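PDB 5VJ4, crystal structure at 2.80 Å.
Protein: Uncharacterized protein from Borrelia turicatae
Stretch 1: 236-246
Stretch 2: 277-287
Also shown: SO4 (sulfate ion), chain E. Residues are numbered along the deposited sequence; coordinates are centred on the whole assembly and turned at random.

Stretch 1 (236-246) DIYGWLDADDR
Stretch 2 (277-287) YVVRMIDIYRG

A recurring principle of helix packing is that one ion pair, its aspartate buried, can accompany a contact whose remaining area is largely apolar, and this pair of segments from a Borrelia turicatae protein illustrates it on a small scale. The strongest link is the salt bridge in which R286 NH2 donates to D245 OD1 at 2.9 Å. The CA-to-CB bond of R286 points toward the first stretch, and the side chain reaches it with chi1 m and chi2 and chi3 both t, an extended arm that carries its charge to the start of the neighbouring helix. D245 leaves its backbone sideways, but with chi1 at -69° its carboxylate comes nearer. The same R286 NH2 lies 3.2 Å from D244 O, near the guanidinium plane, whereas D245 OD1 approaches obliquely.

The second stretch, 277-287, is helical throughout. The first opens at D236 in an extended conformation (phi/psi -127/137), has helical phi/psi from I237 to W240, extends again at L241 and D242 (-73/137 and -84/-178), and enters a helix at A243. Both helices continue beyond the segments. Together the stretches bury 292 Å², and CA atoms lie 7.2 Å apart at D245 and I282 and 8.2 Å apart at I237 and V278, so the first chain ascends alongside the second in the same general sense.

The start of the helix that carries D245 is capped by D242. With chi1 p, it accepts from D245 N through OD1 at 2.9 Å and from D244 N through OD2 at 3.0 Å, satisfying amides that the first turn leaves without backbone partners; R246 N to D242 O, 2.8 Å, starts the regular helical bonding. A sulfate, probably from the crystallisation liquor, also sits at this helix start: A243 N donates to its O4 at 3.2 Å, while R246, whose CA-to-CB bond points away from the second stretch, donates to its O2 from NH1 at 2.9 Å and NH2 at 2.7 Å.

Beyond the ion pair the contact becomes apolar. The CA-to-CB bond of I282 (chi1 m, chi2 t) points toward the first stretch, its CG2 lying 3.9 Å from D245 OD1. L241, m and t, starts sideways but its end comes nearer, placing CD2 4.2 Å from V279 CG1 and 4.4 Å from I282 CD1. Toward the N-terminal end of both stretches, I237 (chi1 p, chi2 102°) and V278 (chi1 t) face each other, with I237 CD1 4.3 Å from V278 CG1. These branched aliphatic side chains are all buried, and suit a place where their partners are mostly other aliphatic groups. W240 also starts toward the helix, but its indole leads away.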

# COMPACT_ATOMS: atom_id res chain seq x y z
N ASP A 236 8.27 15.29 3.03
CA ASP A 236 9.16 14.17 3.22
C ASP A 236 8.54 13.24 4.24
O ASP A 236 8.03 13.68 5.27
CB ASP A 236 10.53 14.65 3.71
CG ASP A 236 11.65 13.64 3.45
OD1 ASP A 236 11.53 12.75 2.56
OD2 ASP A 236 12.67 13.74 4.16
N ILE A 237 8.61 11.94 3.96
CA ILE A 237 8.05 11.00 4.92
C ILE A 237 8.75 11.15 6.28
O ILE A 237 8.07 11.11 7.31
CB ILE A 237 8.01 9.55 4.39
CG1 ILE A 237 9.42 9.01 4.24
CG2 ILE A 237 7.25 9.46 3.07
CD1 ILE A 237 9.78 8.08 5.38
N TYR A 238 10.06 11.40 6.30
CA TYR A 238 10.76 11.58 7.60
C TYR A 238 10.22 12.78 8.38
O TYR A 238 10.46 12.90 9.57
CB TYR A 238 12.27 11.74 7.44
CG TYR A 238 13.07 10.52 7.01
CD1 TYR A 238 12.98 10.00 5.71
CD2 TYR A 238 13.93 9.89 7.90
CE1 TYR A 238 13.72 8.87 5.33
CE2 TYR A 238 14.68 8.77 7.53
CZ TYR A 238 14.59 8.27 6.25
OH TYR A 238 15.35 7.17 5.92
N GLY A 239 9.49 13.67 7.70
CA GLY A 239 8.96 14.86 8.35
C GLY A 239 7.88 14.51 9.33
O GLY A 239 7.62 15.26 10.26
N TRP A 240 7.25 13.36 9.12
CA TRP A 240 6.14 12.89 9.95
C TRP A 240 6.54 11.96 11.08
O TRP A 240 5.77 11.78 12.03
CB TRP A 240 5.18 12.15 9.08
CG TRP A 240 4.62 12.96 8.00
CD1 TRP A 240 5.13 13.12 6.76
CD2 TRP A 240 3.38 13.67 8.03
NE1 TRP A 240 4.29 13.91 5.99
CE2 TRP A 240 3.20 14.26 6.76
CE3 TRP A 240 2.39 13.87 9.01
CZ2 TRP A 240 2.09 15.04 6.44
CZ3 TRP A 240 1.27 14.64 8.69
CH2 TRP A 240 1.13 15.22 7.42
N LEU A 241 7.72 11.35 10.95
CA LEU A 241 8.30 10.46 11.96
C LEU A 241 8.80 11.23 13.15
O LEU A 241 9.42 12.29 13.00
CB LEU A 241 9.47 9.67 11.37
CG LEU A 241 9.17 8.96 10.03
CD1 LEU A 241 10.31 8.10 9.53
CD2 LEU A 241 7.95 8.08 10.14
N ASP A 242 8.53 10.71 14.35
CA ASP A 242 9.16 11.22 15.57
C ASP A 242 10.54 10.56 15.77
O ASP A 242 10.96 9.71 14.98
CB ASP A 242 8.27 10.93 16.78
CG ASP A 242 8.50 9.55 17.34
OD1 ASP A 242 8.33 8.59 16.56
OD2 ASP A 242 8.87 9.45 18.55
N ALA A 243 11.21 10.90 16.86
CA ALA A 243 12.52 10.35 17.13
C ALA A 243 12.54 8.82 17.15
O ALA A 243 13.41 8.19 16.53
CB ALA A 243 13.07 10.93 18.42
N ASP A 244 11.56 8.24 17.83
CA ASP A 244 11.45 6.78 17.92
C ASP A 244 11.32 6.17 16.55
O ASP A 244 12.02 5.19 16.23
CB ASP A 244 10.26 6.37 18.79
CG ASP A 244 10.49 6.61 20.27
OD1 ASP A 244 11.67 6.68 20.72
OD2 ASP A 244 9.47 6.74 20.98
N ASP A 245 10.42 6.73 15.75
CA ASP A 245 10.25 6.27 14.39
C ASP A 245 11.54 6.38 13.60
O ASP A 245 11.97 5.41 12.98
CB ASP A 245 9.10 6.98 13.71
CG ASP A 245 7.75 6.60 14.29
OD1 ASP A 245 7.62 5.49 14.84
OD2 ASP A 245 6.80 7.42 14.21
N ARG A 246 12.19 7.55 13.68
CA ARG A 246 13.50 7.77 13.04
C ARG A 246 14.47 6.66 13.41
O ARG A 246 15.01 5.98 12.49
CB ARG A 246 14.08 9.14 13.37
CG ARG A 246 13.34 10.24 12.63
CD ARG A 246 14.02 11.59 12.66
NE ARG A 246 14.24 12.07 14.02
CZ ARG A 246 13.35 12.76 14.72
NH1 ARG A 246 13.64 13.16 15.95
NH2 ARG A 246 12.16 13.02 14.19
N TYR A 277 1.90 3.38 4.90
CA TYR A 277 2.61 2.08 4.89
C TYR A 277 3.92 2.08 5.64
O TYR A 277 4.31 1.05 6.16
CB TYR A 277 2.81 1.50 3.51
CG TYR A 277 1.51 1.22 2.88
CD1 TYR A 277 0.81 2.22 2.20
CD2 TYR A 277 0.92 -0.02 3.04
CE1 TYR A 277 -0.44 1.97 1.66
CE2 TYR A 277 -0.33 -0.27 2.52
CZ TYR A 277 -1.01 0.73 1.84
OH TYR A 277 -2.25 0.48 1.32
N VAL A 278 4.58 3.23 5.71
CA VAL A 278 5.84 3.26 6.36
C VAL A 278 5.64 3.01 7.84
O VAL A 278 6.33 2.18 8.41
CB VAL A 278 6.60 4.57 6.14
CG1 VAL A 278 7.77 4.67 7.12
CG2 VAL A 278 7.14 4.62 4.74
N VAL A 279 4.71 3.71 8.47
CA VAL A 279 4.56 3.54 9.92
C VAL A 279 4.09 2.13 10.28
O VAL A 279 4.54 1.57 11.26
CB VAL A 279 3.69 4.60 10.60
CG1 VAL A 279 4.29 5.96 10.37
CG2 VAL A 279 2.26 4.57 10.10
N ARG A 280 3.25 1.54 9.47
CA ARG A 280 2.83 0.20 9.78
C ARG A 280 3.99 -0.81 9.72
O ARG A 280 4.11 -1.67 10.57
CB ARG A 280 1.70 -0.22 8.89
CG ARG A 280 1.10 -1.50 9.36
CD ARG A 280 -0.16 -1.81 8.61
NE ARG A 280 -0.73 -3.03 9.16
CZ ARG A 280 -0.49 -4.25 8.69
NH1 ARG A 280 -1.06 -5.29 9.26
NH2 ARG A 280 0.32 -4.42 7.63
N MSE A 281 4.87 -0.66 8.74
CA MSE A 281 6.04 -1.54 8.67
C MSE A 281 6.89 -1.34 9.89
O MSE A 281 7.54 -2.27 10.31
CB MSE A 281 6.82 -1.18 7.45
CG MSE A 281 8.13 -1.96 7.45
SE MSE A 281 9.37 -1.12 6.14
CE MSE A 281 10.14 0.39 7.10
N ILE A 282 6.85 -0.16 10.47
CA ILE A 282 7.65 0.14 11.67
C ILE A 282 7.11 -0.58 12.91
O ILE A 282 7.90 -1.18 13.66
CB ILE A 282 7.74 1.68 11.94
CG1 ILE A 282 8.43 2.39 10.79
CG2 ILE A 282 8.47 1.98 13.25
CD1 ILE A 282 8.66 3.87 11.02
N ASP A 283 5.79 -0.49 13.12
CA ASP A 283 5.13 -1.20 14.21
C ASP A 283 5.43 -2.70 14.08
O ASP A 283 5.88 -3.33 15.04
CB ASP A 283 3.60 -0.99 14.20
CG ASP A 283 3.18 0.48 14.29
OD1 ASP A 283 3.96 1.34 14.82
OD2 ASP A 283 2.03 0.76 13.83
N ILE A 284 5.24 -3.25 12.87
CA ILE A 284 5.41 -4.68 12.72
C ILE A 284 6.84 -5.07 13.08
O ILE A 284 7.04 -5.99 13.86
CB ILE A 284 5.08 -5.11 11.30
CG1 ILE A 284 3.57 -5.13 11.11
CG2 ILE A 284 5.70 -6.47 11.02
CD1 ILE A 284 3.09 -4.77 9.71
N TYR A 285 7.81 -4.33 12.54
CA TYR A 285 9.20 -4.61 12.78
C TYR A 285 9.49 -4.61 14.27
O TYR A 285 10.23 -5.45 14.77
CB TYR A 285 10.07 -3.56 12.10
CG TYR A 285 11.53 -3.72 12.44
CD1 TYR A 285 12.30 -4.72 11.84
CD2 TYR A 285 12.14 -2.91 13.40
CE1 TYR A 285 13.63 -4.89 12.16
CE2 TYR A 285 13.45 -3.08 13.75
CZ TYR A 285 14.19 -4.06 13.12
OH TYR A 285 15.51 -4.21 13.43
N ARG A 286 8.93 -3.64 14.98
CA ARG A 286 9.19 -3.51 16.39
C ARG A 286 8.69 -4.70 17.18
O ARG A 286 9.35 -5.10 18.14
CB ARG A 286 8.54 -2.27 16.95
CG ARG A 286 9.19 -1.00 16.51
CD ARG A 286 8.49 0.15 17.16
NE ARG A 286 9.12 1.39 16.78
CZ ARG A 286 8.50 2.57 16.72
NH1 ARG A 286 7.20 2.68 16.97
NH2 ARG A 286 9.19 3.64 16.34
N GLY A 287 7.55 -5.24 16.77
CA GLY A 287 6.99 -6.43 17.40
C GLY A 287 7.94 -7.60 17.25
O GLY A 287 8.22 -8.32 18.21
S SO4 E . 10.58 14.71 17.57
O1 SO4 E . 11.74 14.91 18.47
O2 SO4 E . 11.08 14.41 16.22
O3 SO4 E . 9.69 15.91 17.50
O4 SO4 E . 9.81 13.54 18.02